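PDB 6XF9: packaging protein UL32 from Human herpesvirus 8 type M, which forms a pentameric, zinc-binding ring required for herpesviral packaging and is thought to bring newly made capsids to nuclear replication compartments, where viral DNA is cleaved and packaged. Local coordinates for residues Trp89-Ala94 with Cys301-Pro306; Leu297-Leu302 with Ala374-Val379. All blocks are in the same frame, centred on the assembly; numbering follows the deposited sequence.

From the N terminus, the chain first enters this region at the start of helix 89-106. It returns some two hundred residues later with helix 297-304, whose C-terminal end packs on the earlier helix in interaction 1 and so closes the long loop. Interaction 2 starts from the same helix and closes a shorter, largely helical loop of 71 residues when helix 371-379 comes alongside. The two loops follow one another along the chain, meeting on helix 297-304, where the segments share Cys301 and Leu302. Helix 297-304 serves both contacts, with Glu300 receiving probable hydrogen bonds from the backbone N atoms of Trp89 and Thr90. Together the contacts tie an N-terminal helix to a zinc site of the C-terminal half.

Interaction 1 of 2, residues Trp89-Ala94 with Cys301-Pro306; sequences WTSTMA and CLAAHP
Ala303 meets Ser91 and Thr90 where the last turn of helix 297-304 packs against the first turns of helix 89-106. Its methyl group points at the other helix and lies 3.3 Å from Ser91 OG, a close approach of carbon to oxygen in which the hydroxyl finds no hydrogen-bond partner across the contact. That hydroxyl is bonded instead to the carbonyl of Pro86; Ser91 turns it beside its own backbone N (chi1 -50°), back along the helix start. Ala303 CB also stands 4.2 Å from Thr90 CB, and Ala303 O comes 4.0 Å from Thr90 CG2, while the same carbonyl accepts a hydrogen bond from the indole of Trp5. This is plain helix-to-helix packing in the buried interior of a mostly helical protein, joining parts of the chain far apart in sequence, and small residues let the backbones come close: the CA atoms of Ser91 and Ala303 are 6.2 Å apart. Next along, Ala304 offers its methyl to both branches of Thr90, with CB 3.8 Å from Thr90 CG2 and 3.9 Å from Thr90 OG1. With OG1 turned beside the backbone N (chi1 -60°), Thr90 holds CG2 anti to that nitrogen, which brings this methyl to Ala304.

Interaction 2 of 2, residues Leu297-Leu302 with Ala374-Val379; sequences LLCECL and ALNAKV. With ZN (zinc ion), chain P.
Cys299 and Asn376 meet between two nearly parallel helices, whose local axes differ by 13° and pass 10.2 Å apart. The polar part of the contact is a single hydrogen bond: Asn376 ND2 donates to Cys299 SG over 3.4 Å. It is almost straight, with an N-H...S angle of 175°, and the sulfur lies in the plane of the amide. Asn376 points its CB toward helix 297-304 and sets CG beside its own backbone N (chi1 -83°), which carries the amide to the sulfur. The other end of that amide is also held, because Asn376 OD1 accepts a hydrogen bond from the backbone N of His87; bonds at both ends fix the rotation of the buried group. The metal bond uses the same sulfur, Cys299 SG lying 2.3 Å from the zinc ion. An N-H directed at a metal-bound sulfur would be expected to offset part of its negative charge, making Asn376 a second-shell residue of the site.

Apolar packing continues one turn further on. Leu302 carries CD1 across to the neighbouring helix, 3.9 Å from the backbone N of Ala377 and 4.3 Å from Ala377 CB. Leu302 also touches the zinc ligand His366 and Leu312 of helix 308-321.

Cys296, His366 and Cys373 complete the coordination, giving a zinc site of three cysteines and one histidine in which Cys296 and Cys299 form a CxxC pair straddling the start of helix 297-304.

Interaction 1 of 2, residues Trp89-Ala94 with Cys301-Pro306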
# COMPACT_ATOMS: atom_id res chain seq x y z
N TRP D 89 -12.37 41.09 4.45
CA TRP D 89 -11.70 42.37 4.31
C TRP D 89 -12.26 43.39 5.30
O TRP D 89 -11.50 44.01 6.06
CB TRP D 89 -11.81 42.90 2.88
CG TRP D 89 -11.25 44.27 2.76
CD1 TRP D 89 -9.95 44.61 2.59
CD2 TRP D 89 -11.98 45.50 2.89
NE1 TRP D 89 -9.82 45.99 2.58
CE2 TRP D 89 -11.06 46.55 2.75
CE3 TRP D 89 -13.32 45.81 3.09
CZ2 TRP D 89 -11.44 47.88 2.82
CZ3 TRP D 89 -13.70 47.14 3.15
CH2 TRP D 89 -12.76 48.15 3.02
N THR D 90 -13.58 43.51 5.37
CA THR D 90 -14.21 44.52 6.20
C THR D 90 -13.83 44.39 7.67
O THR D 90 -13.62 45.40 8.34
CB THR D 90 -15.75 44.47 6.08
OG1 THR D 90 -16.13 44.69 4.72
CG2 THR D 90 -16.38 45.53 6.97
N SER D 91 -13.73 43.17 8.17
CA SER D 91 -13.36 42.98 9.57
C SER D 91 -11.92 43.38 9.81
O SER D 91 -11.59 43.83 10.91
CB SER D 91 -13.59 41.55 10.02
OG SER D 91 -14.89 41.10 9.67
N THR D 92 -11.05 43.23 8.81
CA THR D 92 -9.67 43.69 8.95
C THR D 92 -9.59 45.21 8.90
O THR D 92 -8.86 45.82 9.70
CB THR D 92 -8.80 43.07 7.86
OG1 THR D 92 -8.92 41.65 7.94
CG2 THR D 92 -7.33 43.49 8.00
N MET D 93 -10.34 45.82 7.99
CA MET D 93 -10.42 47.28 7.90
C MET D 93 -10.91 47.87 9.22
O MET D 93 -10.29 48.80 9.75
CB MET D 93 -11.37 47.64 6.75
CG MET D 93 -11.46 49.11 6.36
SD MET D 93 -9.91 49.90 5.86
CE MET D 93 -10.61 51.27 4.95
N ALA D 94 -12.02 47.34 9.75
CA ALA D 94 -12.59 47.83 11.00
C ALA D 94 -11.63 47.67 12.17
O ALA D 94 -11.53 48.56 13.03
CB ALA D 94 -13.90 47.12 11.30
N CYS D 301 -20.61 41.31 3.50
CA CYS D 301 -21.87 41.81 4.02
C CYS D 301 -22.12 41.34 5.44
O CYS D 301 -22.73 42.06 6.23
CB CYS D 301 -23.02 41.37 3.12
SG CYS D 301 -22.95 42.20 1.53
N LEU D 302 -21.71 40.12 5.76
CA LEU D 302 -21.89 39.63 7.12
C LEU D 302 -21.23 40.55 8.13
O LEU D 302 -21.76 40.76 9.22
CB LEU D 302 -21.35 38.21 7.26
CG LEU D 302 -22.15 37.13 6.52
CD1 LEU D 302 -21.57 35.78 6.85
CD2 LEU D 302 -23.61 37.15 6.93
N ALA D 303 -20.09 41.12 7.79
CA ALA D 303 -19.38 42.01 8.70
C ALA D 303 -19.66 43.48 8.46
O ALA D 303 -19.38 44.31 9.34
CB ALA D 303 -17.87 41.79 8.57
N ALA D 304 -20.21 43.84 7.31
CA ALA D 304 -20.33 45.23 6.92
C ALA D 304 -21.74 45.79 7.07
O ALA D 304 -21.91 47.01 7.00
CB ALA D 304 -19.89 45.39 5.46
N HIS D 305 -22.74 44.94 7.32
CA HIS D 305 -24.10 45.40 7.27
C HIS D 305 -24.97 44.71 8.31
O HIS D 305 -24.90 43.48 8.45
CB HIS D 305 -24.70 45.18 5.89
CG HIS D 305 -25.96 45.94 5.66
ND1 HIS D 305 -27.14 45.65 6.32
CD2 HIS D 305 -26.24 46.96 4.82
CE1 HIS D 305 -28.09 46.47 5.90
NE2 HIS D 305 -27.57 47.27 4.98
N PRO D 306 -25.85 45.46 8.98
CA PRO D 306 -26.51 44.93 10.18
C PRO D 306 -27.52 43.84 9.93
O PRO D 306 -27.83 43.09 10.86
CB PRO D 306 -27.20 46.17 10.79
CG PRO D 306 -26.41 47.33 10.26
CD PRO D 306 -26.02 46.92 8.86

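Interaction 2 of 2, residues Leu297-Leu302 with Ala374-Val379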
# COMPACT_ATOMS: atom_id res chain seq x y z
N LEU D 297 -18.40 38.21 -1.59
CA LEU D 297 -19.02 39.49 -1.25
C LEU D 297 -20.03 39.34 -0.13
O LEU D 297 -20.18 40.26 0.68
CB LEU D 297 -19.73 40.09 -2.45
CG LEU D 297 -18.89 41.00 -3.32
CD1 LEU D 297 -19.65 41.25 -4.61
CD2 LEU D 297 -18.65 42.29 -2.57
N LEU D 298 -20.71 38.20 -0.05
CA LEU D 298 -21.69 37.99 1.01
C LEU D 298 -21.03 37.85 2.37
O LEU D 298 -21.67 38.10 3.40
CB LEU D 298 -22.56 36.78 0.69
CG LEU D 298 -23.19 36.82 -0.70
CD1 LEU D 298 -23.94 35.55 -1.00
CD2 LEU D 298 -24.14 37.99 -0.74
N CYS D 299 -19.78 37.39 2.42
CA CYS D 299 -19.07 37.40 3.69
C CYS D 299 -18.69 38.81 4.10
O CYS D 299 -18.63 39.11 5.30
CB CYS D 299 -17.81 36.52 3.62
SG CYS D 299 -18.12 34.72 3.72
N GLU D 300 -18.37 39.68 3.14
CA GLU D 300 -18.18 41.09 3.48
C GLU D 300 -19.46 41.64 4.09
O GLU D 300 -19.42 42.30 5.13
CB GLU D 300 -17.81 41.89 2.22
CG GLU D 300 -16.61 41.34 1.47
CD GLU D 300 -15.36 41.26 2.30
OE1 GLU D 300 -15.14 42.17 3.10
OE2 GLU D 300 -14.61 40.26 2.18
N CYS D 301 -20.61 41.31 3.50
CA CYS D 301 -21.87 41.81 4.02
C CYS D 301 -22.12 41.34 5.44
O CYS D 301 -22.73 42.06 6.23
CB CYS D 301 -23.02 41.37 3.12
SG CYS D 301 -22.95 42.20 1.53
N LEU D 302 -21.71 40.12 5.76
CA LEU D 302 -21.89 39.63 7.12
C LEU D 302 -21.23 40.55 8.13
O LEU D 302 -21.76 40.76 9.22
CB LEU D 302 -21.35 38.21 7.26
CG LEU D 302 -22.15 37.13 6.52
CD1 LEU D 302 -21.57 35.78 6.85
CD2 LEU D 302 -23.61 37.15 6.93
N ALA D 374 -19.26 29.14 5.68
CA ALA D 374 -20.05 28.51 6.74
C ALA D 374 -19.53 28.89 8.13
O ALA D 374 -20.31 29.07 9.07
CB ALA D 374 -20.04 26.99 6.56
N LEU D 375 -18.20 28.90 8.30
CA LEU D 375 -17.63 29.29 9.58
C LEU D 375 -17.99 30.74 9.89
O LEU D 375 -18.46 31.06 10.99
CB LEU D 375 -16.12 29.10 9.53
CG LEU D 375 -15.30 29.22 10.81
CD1 LEU D 375 -15.65 28.09 11.72
CD2 LEU D 375 -13.83 29.18 10.48
N ASN D 376 -17.86 31.61 8.88
CA ASN D 376 -18.15 33.04 9.02
C ASN D 376 -19.61 33.28 9.42
O ASN D 376 -19.88 34.11 10.29
CB ASN D 376 -17.85 33.74 7.70
CG ASN D 376 -16.42 34.10 7.56
OD1 ASN D 376 -15.65 34.02 8.51
ND2 ASN D 376 -16.04 34.52 6.37
N ALA D 377 -20.55 32.57 8.81
CA ALA D 377 -21.94 32.71 9.24
C ALA D 377 -22.14 32.22 10.68
O ALA D 377 -23.01 32.74 11.39
CB ALA D 377 -22.88 31.97 8.29
N LYS D 378 -21.38 31.21 11.13
CA LYS D 378 -21.59 30.66 12.47
C LYS D 378 -21.01 31.53 13.55
O LYS D 378 -21.51 31.53 14.67
CB LYS D 378 -20.99 29.26 12.60
CG LYS D 378 -21.76 28.12 11.97
CD LYS D 378 -23.05 27.95 12.75
CE LYS D 378 -23.73 26.63 12.46
NZ LYS D 378 -24.96 26.44 13.33
N VAL D 379 -19.97 32.29 13.24
CA VAL D 379 -19.24 33.05 14.25
C VAL D 379 -19.83 34.43 14.49
O VAL D 379 -19.73 34.96 15.60
CB VAL D 379 -17.77 33.14 13.79
CG1 VAL D 379 -16.97 33.99 14.70
CG2 VAL D 379 -17.14 31.75 13.70
ZN ZN P . -19.07 33.80 1.81